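Local coordinates for DnaJ homolog subfamily C member 27-A (PDB 6JMG), which binds GTP with magnesium as a Rab-family small GTPase carrying a DnaJ domain, and may take part in regulating the MEK/ERK pathway, at residues E80-F85 with D108-E113; E102-L107 with E146-L151; N126-V131 with Y179-D184. All coordinates share one frame; numbering follows the deposited sequence.

Interaction 1 (E80-F85 with D108-E113); sequences EVRNEF and DGWLAE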
ATOM      1  N   GLU A  80       1.456  16.098 -13.062  1.00 64.60           N
ATOM      2  CA  GLU A  80       0.530  17.044 -12.450  1.00 64.59           C
ATOM      3  C   GLU A  80      -0.920  16.670 -12.720  1.00 70.73           C
ATOM      4  O   GLU A  80      -1.803  16.985 -11.911  1.00 74.92           O
ATOM      5  CB  GLU A  80       0.817  18.454 -12.954  1.00 72.41           C
ATOM      6  CG  GLU A  80       2.092  19.061 -12.382  1.00 87.59           C
ATOM      7  CD  GLU A  80       3.315  18.816 -13.264  1.00102.97           C
ATOM      8  OE1 GLU A  80       3.264  17.918 -14.141  1.00103.43           O
ATOM      9  OE2 GLU A  80       4.326  19.532 -13.086  1.00105.36           O
ATOM     10  N   VAL A  81      -1.187  16.012 -13.850  1.00 76.23           N
ATOM     11  CA  VAL A  81      -2.544  15.561 -14.142  1.00 68.19           C
ATOM     12  C   VAL A  81      -2.939  14.422 -13.206  1.00 67.52           C
ATOM     13  O   VAL A  81      -4.092  14.351 -12.746  1.00 60.59           O
ATOM     14  CB  VAL A  81      -2.677  15.164 -15.622  1.00 67.99           C
ATOM     15  CG1 VAL A  81      -3.971  14.410 -15.839  1.00 44.90           C
ATOM     16  CG2 VAL A  81      -2.609  16.403 -16.531  1.00 61.24           C
ATOM     17  N   ARG A  82      -1.995  13.513 -12.912  1.00 62.88           N
ATOM     18  CA  ARG A  82      -2.322  12.331 -12.112  1.00 62.38           C
ATOM     19  C   ARG A  82      -2.530  12.659 -10.640  1.00 67.94           C
ATOM     20  O   ARG A  82      -3.326  11.986  -9.974  1.00 77.94           O
ATOM     21  CB  ARG A  82      -1.198  11.292 -12.167  1.00 63.66           C
ATOM     22  CG  ARG A  82      -0.822  10.746 -13.482  1.00 63.70           C
ATOM     23  CD  ARG A  82       0.205   9.634 -13.281  1.00 71.88           C
ATOM     24  NE  ARG A  82       1.494  10.067 -12.732  1.00 66.60           N
ATOM     25  CZ  ARG A  82       2.629  10.164 -13.436  1.00 65.73           C
ATOM     26  NH1 ARG A  82       2.656   9.867 -14.734  1.00 66.64           N
ATOM     27  NH2 ARG A  82       3.754  10.562 -12.844  1.00 56.98           N
ATOM     28  N   ASN A  83      -1.865  13.705 -10.126  1.00 67.61           N
ATOM     29  CA  ASN A  83      -1.828  13.918  -8.675  1.00 71.07           C
ATOM     30  C   ASN A  83      -3.217  14.022  -8.051  1.00 68.47           C
ATOM     31  O   ASN A  83      -3.403  13.609  -6.905  1.00 72.86           O
ATOM     32  CB  ASN A  83      -1.054  15.191  -8.353  1.00 84.71           C
ATOM     33  CG  ASN A  83       0.427  15.016  -8.508  1.00 99.75           C
ATOM     34  OD1 ASN A  83       0.926  13.890  -8.569  1.00107.42           O
ATOM     35  ND2 ASN A  83       1.148  16.128  -8.578  1.00102.99           N
ATOM     36  N   GLU A  84      -4.214  14.526  -8.788  1.00 59.87           N
ATOM     37  CA  GLU A  84      -5.541  14.663  -8.204  1.00 55.40           C
ATOM     38  C   GLU A  84      -6.211  13.327  -7.903  1.00 67.15           C
ATOM     39  O   GLU A  84      -7.183  13.303  -7.134  1.00 52.61           O
ATOM     40  CB  GLU A  84      -6.459  15.468  -9.131  1.00 69.41           C
ATOM     41  CG  GLU A  84      -6.593  16.946  -8.760  1.00 86.21           C
ATOM     42  CD  GLU A  84      -7.395  17.191  -7.482  1.00 91.80           C
ATOM     43  OE1 GLU A  84      -6.863  17.904  -6.618  1.00 95.47           O
ATOM     44  OE2 GLU A  84      -8.548  16.716  -7.336  1.00 94.21           O
ATOM     45  N   PHE A  85      -5.749  12.211  -8.478  1.00 55.72           N
ATOM     46  CA  PHE A  85      -6.590  11.025  -8.431  1.00 53.11           C
ATOM     47  C   PHE A  85      -6.076   9.929  -7.509  1.00 55.58           C
ATOM     48  O   PHE A  85      -6.656   8.839  -7.490  1.00 63.91           O
ATOM     49  CB  PHE A  85      -6.815  10.498  -9.845  1.00 55.32           C
ATOM     50  CG  PHE A  85      -7.414  11.514 -10.758  1.00 56.11           C
ATOM     51  CD1 PHE A  85      -8.778  11.789 -10.713  1.00 48.80           C
ATOM     52  CD2 PHE A  85      -6.613  12.227 -11.636  1.00 55.51           C
ATOM     53  CE1 PHE A  85      -9.325  12.728 -11.557  1.00 48.06           C
ATOM     54  CE2 PHE A  85      -7.154  13.171 -12.474  1.00 49.69           C
ATOM     55  CZ  PHE A  85      -8.496  13.439 -12.433  1.00 45.17           C
ATOM     56  N   ASP A 108       9.484   1.768  -7.099  1.00 77.29           N
ATOM     57  CA  ASP A 108       9.663   2.473  -5.832  1.00 73.06           C
ATOM     58  C   ASP A 108       9.287   3.941  -5.979  1.00 70.17           C
ATOM     59  O   ASP A 108       8.641   4.516  -5.090  1.00 64.24           O
ATOM     60  CB  ASP A 108      11.097   2.313  -5.321  1.00 81.52           C
ATOM     61  CG  ASP A 108      11.352   0.946  -4.659  1.00 85.58           C
ATOM     62  OD1 ASP A 108      10.604   0.584  -3.725  1.00 84.76           O
ATOM     63  OD2 ASP A 108      12.310   0.241  -5.063  1.00 85.80           O
ATOM     64  N   GLY A 109       9.647   4.548  -7.117  1.00 65.55           N
ATOM     65  CA  GLY A 109       9.265   5.932  -7.373  1.00 51.03           C
ATOM     66  C   GLY A 109       7.757   6.117  -7.483  1.00 66.70           C
ATOM     67  O   GLY A 109       7.212   7.129  -7.030  1.00 63.55           O
ATOM     68  N   TRP A 110       7.060   5.142  -8.083  1.00 72.98           N
ATOM     69  CA  TRP A 110       5.602   5.224  -8.154  1.00 64.49           C
ATOM     70  C   TRP A 110       4.992   5.206  -6.763  1.00 60.07           C
ATOM     71  O   TRP A 110       4.083   5.991  -6.469  1.00 69.03           O
ATOM     72  CB  TRP A 110       5.029   4.089  -9.020  1.00 57.71           C
ATOM     73  CG  TRP A 110       5.125   4.407 -10.485  1.00 56.19           C
ATOM     74  CD1 TRP A 110       6.103   3.996 -11.354  1.00 52.60           C
ATOM     75  CD2 TRP A 110       4.249   5.250 -11.243  1.00 59.87           C
ATOM     76  NE1 TRP A 110       5.876   4.517 -12.610  1.00 56.51           N
ATOM     77  CE2 TRP A 110       4.747   5.292 -12.567  1.00 62.67           C
ATOM     78  CE3 TRP A 110       3.091   5.970 -10.934  1.00 66.06           C
ATOM     79  CZ2 TRP A 110       4.124   6.023 -13.575  1.00 64.60           C
ATOM     80  CZ3 TRP A 110       2.464   6.686 -11.941  1.00 65.40           C
ATOM     81  CH2 TRP A 110       2.978   6.702 -13.245  1.00 66.75           C
ATOM     82  N   LEU A 111       5.473   4.322  -5.890  1.00 62.39           N
ATOM     83  CA  LEU A 111       4.969   4.309  -4.521  1.00 69.88           C
ATOM     84  C   LEU A 111       5.242   5.641  -3.833  1.00 82.92           C
ATOM     85  O   LEU A 111       4.376   6.181  -3.136  1.00 77.93           O
ATOM     86  CB  LEU A 111       5.607   3.164  -3.739  1.00 66.70           C
ATOM     87  CG  LEU A 111       5.176   1.761  -4.152  1.00 64.34           C
ATOM     88  CD1 LEU A 111       5.705   0.724  -3.196  1.00 59.60           C
ATOM     89  CD2 LEU A 111       3.671   1.690  -4.211  1.00 69.20           C
ATOM     90  N   ALA A 112       6.435   6.200  -4.051  1.00 82.62           N
ATOM     91  CA  ALA A 112       6.767   7.484  -3.450  1.00 77.56           C
ATOM     92  C   ALA A 112       5.827   8.576  -3.938  1.00 78.81           C
ATOM     93  O   ALA A 112       5.369   9.418  -3.154  1.00 80.35           O
ATOM     94  CB  ALA A 112       8.216   7.850  -3.770  1.00 65.57           C
ATOM     95  N   GLU A 113       5.526   8.576  -5.233  1.00 75.51           N
ATOM     96  CA  GLU A 113       4.683   9.625  -5.784  1.00 69.25           C
ATOM     97  C   GLU A 113       3.269   9.531  -5.234  1.00 62.49           C
ATOM     98  O   GLU A 113       2.681  10.541  -4.838  1.00 71.76           O
ATOM     99  CB  GLU A 113       4.688   9.534  -7.303  1.00 65.58           C
ATOM    100  CG  GLU A 113       3.620  10.337  -7.942  1.00 67.11           C
ATOM    101  CD  GLU A 113       3.787  10.380  -9.418  1.00 70.96           C
ATOM    102  OE1 GLU A 113       2.756  10.446 -10.117  1.00 78.12           O
ATOM    103  OE2 GLU A 113       4.952  10.327  -9.870  1.00 67.35           O
TER

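Interaction 2 (E102-L107 with E146-L151); sequences ETFESL and ESEGRL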
ATOM      1  N   GLU A 102      14.086  -1.198 -16.402  1.00 76.08           N
ATOM      2  CA  GLU A 102      13.873   0.162 -15.903  1.00 69.83           C
ATOM      3  C   GLU A 102      12.430   0.399 -15.448  1.00 70.77           C
ATOM      4  O   GLU A 102      12.185   1.300 -14.646  1.00 72.82           O
ATOM      5  CB  GLU A 102      14.256   1.184 -16.968  1.00 71.26           C
ATOM      6  CG  GLU A 102      13.321   1.223 -18.132  1.00 95.04           C
ATOM      7  CD  GLU A 102      13.741   0.273 -19.242  1.00115.76           C
ATOM      8  OE1 GLU A 102      14.727  -0.492 -19.064  1.00112.34           O
ATOM      9  OE2 GLU A 102      13.069   0.293 -20.295  1.00126.64           O
ATOM     10  N   THR A 103      11.453  -0.340 -15.989  1.00 73.06           N
ATOM     11  CA  THR A 103      10.077  -0.168 -15.515  1.00 68.98           C
ATOM     12  C   THR A 103       9.855  -0.850 -14.173  1.00 68.42           C
ATOM     13  O   THR A 103       9.026  -0.394 -13.379  1.00 66.20           O
ATOM     14  CB  THR A 103       9.050  -0.695 -16.538  1.00 69.33           C
ATOM     15  OG1 THR A 103       9.028  -2.131 -16.553  1.00 60.37           O
ATOM     16  CG2 THR A 103       9.335  -0.175 -17.939  1.00 58.00           C
ATOM     17  N   PHE A 104      10.580  -1.936 -13.901  1.00 69.54           N
ATOM     18  CA  PHE A 104      10.477  -2.559 -12.590  1.00 69.33           C
ATOM     19  C   PHE A 104      11.180  -1.713 -11.535  1.00 70.95           C
ATOM     20  O   PHE A 104      10.649  -1.499 -10.437  1.00 68.36           O
ATOM     21  CB  PHE A 104      11.068  -3.973 -12.632  1.00 63.54           C
ATOM     22  CG  PHE A 104      11.182  -4.617 -11.287  1.00 67.85           C
ATOM     23  CD1 PHE A 104      10.056  -5.118 -10.650  1.00 70.44           C
ATOM     24  CD2 PHE A 104      12.400  -4.705 -10.645  1.00 76.49           C
ATOM     25  CE1 PHE A 104      10.144  -5.703  -9.390  1.00 68.06           C
ATOM     26  CE2 PHE A 104      12.492  -5.290  -9.396  1.00 82.39           C
ATOM     27  CZ  PHE A 104      11.357  -5.794  -8.767  1.00 71.11           C
ATOM     28  N   GLU A 105      12.363  -1.201 -11.860  1.00 67.91           N
ATOM     29  CA  GLU A 105      13.078  -0.369 -10.902  1.00 73.60           C
ATOM     30  C   GLU A 105      12.304   0.896 -10.569  1.00 73.85           C
ATOM     31  O   GLU A 105      12.353   1.370  -9.427  1.00 78.25           O
ATOM     32  CB  GLU A 105      14.459  -0.025 -11.444  1.00 74.19           C
ATOM     33  CG  GLU A 105      15.490  -1.106 -11.198  1.00 90.20           C
ATOM     34  CD  GLU A 105      16.619  -1.037 -12.192  1.00 99.04           C
ATOM     35  OE1 GLU A 105      16.505  -0.220 -13.131  1.00 90.52           O
ATOM     36  OE2 GLU A 105      17.605  -1.794 -12.037  1.00108.76           O
ATOM     37  N   SER A 106      11.516   1.402 -11.514  1.00 57.25           N
ATOM     38  CA  SER A 106      10.812   2.649 -11.263  1.00 58.87           C
ATOM     39  C   SER A 106       9.656   2.480 -10.284  1.00 58.67           C
ATOM     40  O   SER A 106       9.051   3.480  -9.881  1.00 63.28           O
ATOM     41  CB  SER A 106      10.337   3.265 -12.585  1.00 60.83           C
ATOM     42  OG  SER A 106       8.978   2.970 -12.832  1.00 70.46           O
ATOM     43  N   LEU A 107       9.365   1.258  -9.833  1.00 58.50           N
ATOM     44  CA  LEU A 107       8.156   1.066  -9.039  1.00 62.54           C
ATOM     45  C   LEU A 107       8.271   1.691  -7.659  1.00 64.85           C
ATOM     46  O   LEU A 107       7.254   2.100  -7.095  1.00 65.54           O
ATOM     47  CB  LEU A 107       7.846  -0.422  -8.890  1.00 61.62           C
ATOM     48  CG  LEU A 107       7.376  -1.164 -10.137  1.00 63.42           C
ATOM     49  CD1 LEU A 107       7.103  -2.601  -9.778  1.00 55.95           C
ATOM     50  CD2 LEU A 107       6.126  -0.515 -10.710  1.00 66.82           C
ATOM     51  N   GLU A 146      10.683 -13.934 -11.802  1.00 58.89           N
ATOM     52  CA  GLU A 146       9.543 -14.020 -10.903  1.00 62.52           C
ATOM     53  C   GLU A 146       9.960 -13.823  -9.439  1.00 67.84           C
ATOM     54  O   GLU A 146       9.288 -13.099  -8.693  1.00 74.06           O
ATOM     55  CB  GLU A 146       8.825 -15.352 -11.139  1.00 64.81           C
ATOM     56  CG  GLU A 146       7.829 -15.736 -10.064  1.00 82.48           C
ATOM     57  CD  GLU A 146       6.774 -16.698 -10.558  1.00 94.23           C
ATOM     58  OE1 GLU A 146       7.106 -17.576 -11.389  1.00 94.44           O
ATOM     59  OE2 GLU A 146       5.611 -16.573 -10.115  1.00101.36           O
ATOM     60  N   SER A 147      11.092 -14.405  -9.025  1.00 76.52           N
ATOM     61  CA  SER A 147      11.606 -14.207  -7.668  1.00 74.59           C
ATOM     62  C   SER A 147      11.650 -12.726  -7.293  1.00 70.81           C
ATOM     63  O   SER A 147      11.091 -12.308  -6.274  1.00 70.55           O
ATOM     64  CB  SER A 147      12.990 -14.854  -7.520  1.00 89.33           C
ATOM     65  OG  SER A 147      14.027 -14.003  -7.993  1.00110.04           O
ATOM     66  N   GLU A 148      12.317 -11.919  -8.119  1.00 68.10           N
ATOM     67  CA  GLU A 148      12.583 -10.526  -7.773  1.00 60.03           C
ATOM     68  C   GLU A 148      11.291  -9.719  -7.647  1.00 71.14           C
ATOM     69  O   GLU A 148      11.119  -8.943  -6.701  1.00 79.18           O
ATOM     70  CB  GLU A 148      13.506  -9.916  -8.831  1.00 57.12           C
ATOM     71  CG  GLU A 148      14.072  -8.563  -8.454  1.00 70.93           C
ATOM     72  CD  GLU A 148      15.126  -8.083  -9.420  1.00 85.95           C
ATOM     73  OE1 GLU A 148      15.756  -7.042  -9.114  1.00 97.26           O
ATOM     74  OE2 GLU A 148      15.317  -8.746 -10.473  1.00 86.49           O
ATOM     75  N   GLY A 149      10.382  -9.866  -8.611  1.00 63.74           N
ATOM     76  CA  GLY A 149       9.125  -9.136  -8.545  1.00 56.91           C
ATOM     77  C   GLY A 149       8.213  -9.654  -7.444  1.00 61.26           C
ATOM     78  O   GLY A 149       7.568  -8.872  -6.729  1.00 61.25           O
ATOM     79  N   ARG A 150       8.146 -10.978  -7.282  1.00 49.69           N
ATOM     80  CA  ARG A 150       7.324 -11.508  -6.204  1.00 65.97           C
ATOM     81  C   ARG A 150       7.855 -11.046  -4.855  1.00 73.15           C
ATOM     82  O   ARG A 150       7.079 -10.719  -3.950  1.00 77.03           O
ATOM     83  CB  ARG A 150       7.253 -13.034  -6.274  1.00 60.87           C
ATOM     84  CG  ARG A 150       6.190 -13.590  -5.350  1.00 58.75           C
ATOM     85  CD  ARG A 150       6.068 -15.101  -5.411  1.00 60.46           C
ATOM     86  NE  ARG A 150       5.451 -15.586  -6.642  1.00 63.26           N
ATOM     87  CZ  ARG A 150       4.149 -15.529  -6.900  1.00 72.22           C
ATOM     88  NH1 ARG A 150       3.303 -14.985  -6.017  1.00 65.90           N
ATOM     89  NH2 ARG A 150       3.695 -16.001  -8.056  1.00 64.81           N
ATOM     90  N   LEU A 151       9.177 -10.968  -4.719  1.00 68.30           N
ATOM     91  CA  LEU A 151       9.744 -10.560  -3.443  1.00 69.27           C
ATOM     92  C   LEU A 151       9.489  -9.086  -3.179  1.00 65.32           C
ATOM     93  O   LEU A 151       9.134  -8.702  -2.061  1.00 66.35           O
ATOM     94  CB  LEU A 151      11.248 -10.829  -3.416  1.00 68.68           C
ATOM     95  CG  LEU A 151      11.863 -10.415  -2.085  1.00 65.27           C
ATOM     96  CD1 LEU A 151      11.392 -11.361  -0.999  1.00 71.25           C
ATOM     97  CD2 LEU A 151      13.361 -10.365  -2.144  1.00 63.85           C
TER

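Interaction 3 (N126-V131 with Y179-D184); sequences NIVFAV and YSAIVD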
ATOM      1  N   ASN A 126      -4.023   0.249   3.910  1.00 72.70           N
ATOM      2  CA  ASN A 126      -5.440  -0.018   3.731  1.00 82.63           C
ATOM      3  C   ASN A 126      -5.847   0.011   2.264  1.00 79.91           C
ATOM      4  O   ASN A 126      -7.034   0.146   1.948  1.00 79.41           O
ATOM      5  CB  ASN A 126      -6.263   0.980   4.541  1.00 91.23           C
ATOM      6  CG  ASN A 126      -6.004   0.865   6.015  1.00 95.05           C
ATOM      7  OD1 ASN A 126      -5.659  -0.212   6.511  1.00101.20           O
ATOM      8  ND2 ASN A 126      -6.168   1.969   6.733  1.00 94.48           N
ATOM      9  N   ILE A 127      -4.882  -0.128   1.368  1.00 70.86           N
ATOM     10  CA  ILE A 127      -5.115  -0.165  -0.061  1.00 63.67           C
ATOM     11  C   ILE A 127      -4.618  -1.502  -0.582  1.00 65.16           C
ATOM     12  O   ILE A 127      -3.514  -1.933  -0.236  1.00 69.05           O
ATOM     13  CB  ILE A 127      -4.405   0.997  -0.766  1.00 59.41           C
ATOM     14  CG1 ILE A 127      -4.883   2.315  -0.165  1.00 46.83           C
ATOM     15  CG2 ILE A 127      -4.681   0.941  -2.265  1.00 61.37           C
ATOM     16  CD1 ILE A 127      -4.126   3.539  -0.667  1.00 45.04           C
ATOM     17  N   VAL A 128      -5.426  -2.140  -1.420  1.00 58.59           N
ATOM     18  CA  VAL A 128      -5.041  -3.375  -2.083  1.00 53.54           C
ATOM     19  C   VAL A 128      -4.248  -3.058  -3.344  1.00 58.75           C
ATOM     20  O   VAL A 128      -4.704  -2.302  -4.213  1.00 61.01           O
ATOM     21  CB  VAL A 128      -6.280  -4.203  -2.418  1.00 56.45           C
ATOM     22  CG1 VAL A 128      -5.881  -5.388  -3.295  1.00 56.77           C
ATOM     23  CG2 VAL A 128      -6.981  -4.636  -1.133  1.00 62.84           C
ATOM     24  N   PHE A 129      -3.073  -3.668  -3.465  1.00 63.83           N
ATOM     25  CA  PHE A 129      -2.209  -3.534  -4.626  1.00 64.96           C
ATOM     26  C   PHE A 129      -2.128  -4.871  -5.341  1.00 68.65           C
ATOM     27  O   PHE A 129      -1.820  -5.895  -4.718  1.00 62.67           O
ATOM     28  CB  PHE A 129      -0.787  -3.122  -4.229  1.00 50.95           C
ATOM     29  CG  PHE A 129      -0.621  -1.667  -3.921  1.00 54.32           C
ATOM     30  CD1 PHE A 129      -1.032  -1.151  -2.704  1.00 52.23           C
ATOM     31  CD2 PHE A 129      -0.011  -0.816  -4.837  1.00 55.98           C
ATOM     32  CE1 PHE A 129      -0.859   0.188  -2.411  1.00 54.21           C
ATOM     33  CE2 PHE A 129       0.159   0.524  -4.553  1.00 54.06           C
ATOM     34  CZ  PHE A 129      -0.265   1.029  -3.336  1.00 56.97           C
ATOM     35  N   ALA A 130      -2.345  -4.855  -6.647  1.00 66.64           N
ATOM     36  CA  ALA A 130      -2.005  -5.989  -7.490  1.00 56.64           C
ATOM     37  C   ALA A 130      -0.838  -5.549  -8.360  1.00 61.52           C
ATOM     38  O   ALA A 130      -0.973  -4.638  -9.186  1.00 70.48           O
ATOM     39  CB  ALA A 130      -3.202  -6.446  -8.318  1.00 47.39           C
ATOM     40  N   VAL A 131       0.316  -6.157  -8.125  1.00 63.82           N
ATOM     41  CA  VAL A 131       1.485  -5.955  -8.973  1.00 62.29           C
ATOM     42  C   VAL A 131       1.375  -6.897 -10.162  1.00 61.77           C
ATOM     43  O   VAL A 131       1.241  -8.115  -9.999  1.00 67.59           O
ATOM     44  CB  VAL A 131       2.792  -6.183  -8.202  1.00 60.75           C
ATOM     45  CG1 VAL A 131       3.970  -5.931  -9.109  1.00 61.57           C
ATOM     46  CG2 VAL A 131       2.863  -5.272  -6.990  1.00 61.86           C
ATOM     47  N   TYR A 179     -10.188  -8.181  -6.580  1.00 60.57           N
ATOM     48  CA  TYR A 179     -11.484  -7.743  -6.082  1.00 61.54           C
ATOM     49  C   TYR A 179     -11.873  -8.485  -4.817  1.00 70.50           C
ATOM     50  O   TYR A 179     -12.613  -7.942  -3.988  1.00 78.06           O
ATOM     51  CB  TYR A 179     -12.552  -7.897  -7.164  1.00 63.20           C
ATOM     52  CG  TYR A 179     -12.443  -6.880  -8.281  1.00 61.40           C
ATOM     53  CD1 TYR A 179     -12.329  -5.532  -7.998  1.00 53.62           C
ATOM     54  CD2 TYR A 179     -12.419  -7.279  -9.626  1.00 66.98           C
ATOM     55  CE1 TYR A 179     -12.236  -4.588  -9.016  1.00 68.55           C
ATOM     56  CE2 TYR A 179     -12.320  -6.342 -10.661  1.00 64.34           C
ATOM     57  CZ  TYR A 179     -12.233  -4.994 -10.346  1.00 72.24           C
ATOM     58  OH  TYR A 179     -12.134  -4.038 -11.342  1.00 73.18           O
ATOM     59  N   SER A 180     -11.392  -9.717  -4.637  1.00 71.30           N
ATOM     60  CA  SER A 180     -11.697 -10.393  -3.384  1.00 69.46           C
ATOM     61  C   SER A 180     -10.963  -9.744  -2.222  1.00 68.18           C
ATOM     62  O   SER A 180     -11.549  -9.529  -1.160  1.00 70.63           O
ATOM     63  CB  SER A 180     -11.360 -11.872  -3.475  1.00 69.59           C
ATOM     64  OG  SER A 180     -11.854 -12.425  -4.681  1.00 87.20           O
ATOM     65  N   ALA A 181      -9.702  -9.372  -2.408  1.00 61.31           N
ATOM     66  CA  ALA A 181      -9.022  -8.643  -1.349  1.00 67.87           C
ATOM     67  C   ALA A 181      -9.723  -7.310  -1.073  1.00 75.24           C
ATOM     68  O   ALA A 181      -9.820  -6.875   0.079  1.00 83.64           O
ATOM     69  CB  ALA A 181      -7.544  -8.444  -1.710  1.00 48.43           C
ATOM     70  N   ILE A 182     -10.253  -6.665  -2.115  1.00 65.75           N
ATOM     71  CA  ILE A 182     -10.907  -5.377  -1.918  1.00 69.70           C
ATOM     72  C   ILE A 182     -12.247  -5.563  -1.211  1.00 76.36           C
ATOM     73  O   ILE A 182     -12.622  -4.760  -0.352  1.00 82.94           O
ATOM     74  CB  ILE A 182     -11.060  -4.632  -3.257  1.00 65.94           C
ATOM     75  CG1 ILE A 182      -9.690  -4.200  -3.796  1.00 64.66           C
ATOM     76  CG2 ILE A 182     -11.914  -3.389  -3.084  1.00 58.63           C
ATOM     77  CD1 ILE A 182      -9.728  -3.607  -5.221  1.00 61.61           C
ATOM     78  N   VAL A 183     -12.994  -6.613  -1.560  1.00 71.62           N
ATOM     79  CA  VAL A 183     -14.212  -6.929  -0.815  1.00 68.76           C
ATOM     80  C   VAL A 183     -13.877  -7.225   0.643  1.00 80.05           C
ATOM     81  O   VAL A 183     -14.572  -6.766   1.558  1.00 89.37           O
ATOM     82  CB  VAL A 183     -14.973  -8.097  -1.476  1.00 63.73           C
ATOM     83  CG1 VAL A 183     -16.038  -8.638  -0.541  1.00 56.31           C
ATOM     84  CG2 VAL A 183     -15.623  -7.638  -2.780  1.00 54.98           C
ATOM     85  N   ASP A 184     -12.816  -8.007   0.885  1.00 79.37           N
ATOM     86  CA  ASP A 184     -12.394  -8.276   2.256  1.00 73.41           C
ATOM     87  C   ASP A 184     -12.018  -6.985   2.969  1.00 72.32           C
ATOM     88  O   ASP A 184     -12.299  -6.817   4.161  1.00 81.32           O
ATOM     89  CB  ASP A 184     -11.212  -9.255   2.285  1.00 70.73           C
ATOM     90  CG  ASP A 184     -11.588 -10.657   1.831  1.00 82.36           C
ATOM     91  OD1 ASP A 184     -12.796 -10.995   1.797  1.00 87.39           O
ATOM     92  OD2 ASP A 184     -10.659 -11.434   1.512  1.00 90.70           O
TER

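Interaction 1 (E80-F85 with D108-E113)
Arg82 leaves its short helix with CG beside the backbone N (chi1 -60°) and bends at chi3, which turns its guanidinium toward Glu113 and beside CH2 and CZ3 of Trp110. Glu113 comes the other way, CG anti to the backbone N (chi1 166°) and the chain extended, and delivers its carboxylate to the side of the guanidinium that carries NE and NH2. Both nitrogens close on one oxygen: Arg82 NE to Glu113 OE1 is 2.9 Å, and Arg82 NH2 to Glu113 OE1 is likewise 2.9 Å. The oxygen offers its syn lone pair and lies in the guanidinium plane, so this side-on salt bridge keeps the two flat groups nearly coplanar, although both bonds are bent. Arg82 NH2 to Glu113 OE2, at 3.2 Å, adds a weak third bond.

Trp110 covers one guanidinium face, its CH2 standing 3.5 Å from Arg82 CZ and over the centre of the group, but the two planes are tilted 54° apart, so this is an oblique packing rather than a parallel stack. Beyond the pair, Glu113 OE1 also bonds the hydroxyl of Tyr86, Arg82 NH1 bonds the carbonyl of Ala73, and Trp110 NE1 bonds Asn24 OD1. With an alanine in place of Arg82, the Glu113 carboxylate would probably be left without its cationic mate, though still bonded to the Tyr86 hydroxyl, and a gap would open beside CH2 and CZ3 of Trp110.

The arrangement ties helix 79-82 to helix 107-117. In small GTPases of the Ras superfamily this is the switch II region meeting the helix that follows the fourth strand of the sheet, close beside the nucleotide site.

Interaction 2 (E102-L107 with E146-L151)
Phe104 drives its ring from helix 101-105 against the first turn of helix 146-154, where the ring meets backbone atoms at Gly149 and Glu148. Phe104 CE1 sits 3.7 Å from Gly149 CA, and Phe104 CZ comes within 3.8 Å of the carbonyl oxygen Glu148 O. This is the buried part of the contact. CG of Phe104 lies anti to the backbone N (chi1 172°), which carries the ring away from its own helix and across to the other.

The solvent side belongs to Glu148, which is partly exposed. Its extended chain runs obliquely past CE2 and CZ of the ring, Glu148 CG lying 3.8 Å from Phe104 CE2, and its carboxylate ends near the same carbon, with Glu148 OE1 at 3.7 Å from Phe104 CE2. Ring and carboxylate planes are 66° apart. Glu105, an exposed neighbour, holds its carboxylate 6.3 Å away, measured from Glu105 OE2 to Glu148 OE1. Tyr96 and Trp152 also meet the phenyl ring, the latter edge-to-face, and Val144 touches it as well.

Between the two segments the attachment is therefore by van der Waals contact of a ring with backbone and a carboxylate chain, with neither a hydrogen bond nor a salt bridge to fix it. Glu148 contributes CG, CD and OE1 alike, while the acidic groups of Asp145, close by, and Glu105, farther off, would probably make its ionised form somewhat less favourable.

Interaction 3 (N126-V131 with Y179-D184)
One layer of the alpha/beta sandwich of the small GTPase domain is closed here, where helix 171-187 lies against the sheet at strand 128-134. Val128, at the start of that strand, points its side chain at the helix and meets two consecutive residues of it, Ala181 and Ile182. The backbones come close, with Val128 CA 6.2 Å from Ile182 CA.

CG1 of Val128 lies anti to the backbone N (chi1 172°) and CG2 beside it, and this spreads the two methyls over the helix surface. Val128 CG1 rests 3.8 Å from the methyl Ala181 CB, and Val128 CG2 is almost as near to the same methyl, at 3.9 Å. The small alanine thus takes both branches of the valine at once. Val128 CG2 also reaches the helix backbone, 3.8 Å from the carbonyl oxygen Ala181 O. Ile182, its CG1 beside the backbone N (chi1 -68°), meets the valine at its branch point, Val128 CB to Ile182 CG1 being 3.7 Å. Val128 CG2 is only slightly farther from Ile182 CG1, at 3.8 Å. Valine and isoleucine side chains run at a slant to one another.

Phe178 of the same helix also packs on Val128, while the strand's backbone is tied to its neighbour by hydrogen bonds between Val128 and both Gln90 and Val92. About one turn farther along the helix, Asp184 forms a salt bridge with Lys61.

Apart from the touch of Val128 CG2 on the carbonyl oxygen of Ala181, the contact is aliphatic, at ordinary van der Waals distance. Such a surface has no directional bond to set its geometry, so the fit relies on the shapes of one branched side chain, one methyl and one methylene beside a backbone carbonyl.

In the fold
All three contacts belong to the GTPase domain, their centres 18 to 19 Å apart. Interactions 1 and 2 adjoin in sequence: helix 101-105 is followed, one residue later, by helix 107-117. Asn24 OD1 bonds Trp110 NE1, from a contact residue of interaction 1, and Ser106 OG, which lies in segment 102-107 but takes no part in interaction 2. The side chain of Trp110 lies about 7 Å from GTP and about 10 Å from the magnesium ion, whereas that of Phe104 is about 14 Å from the nucleotide. Interaction 3 sits away from the annotated sites, yet touches interaction 1 where Leu111 CD2 packs 3.7 Å from Phe129 CE2. Interactions 2 and 3 do not touch.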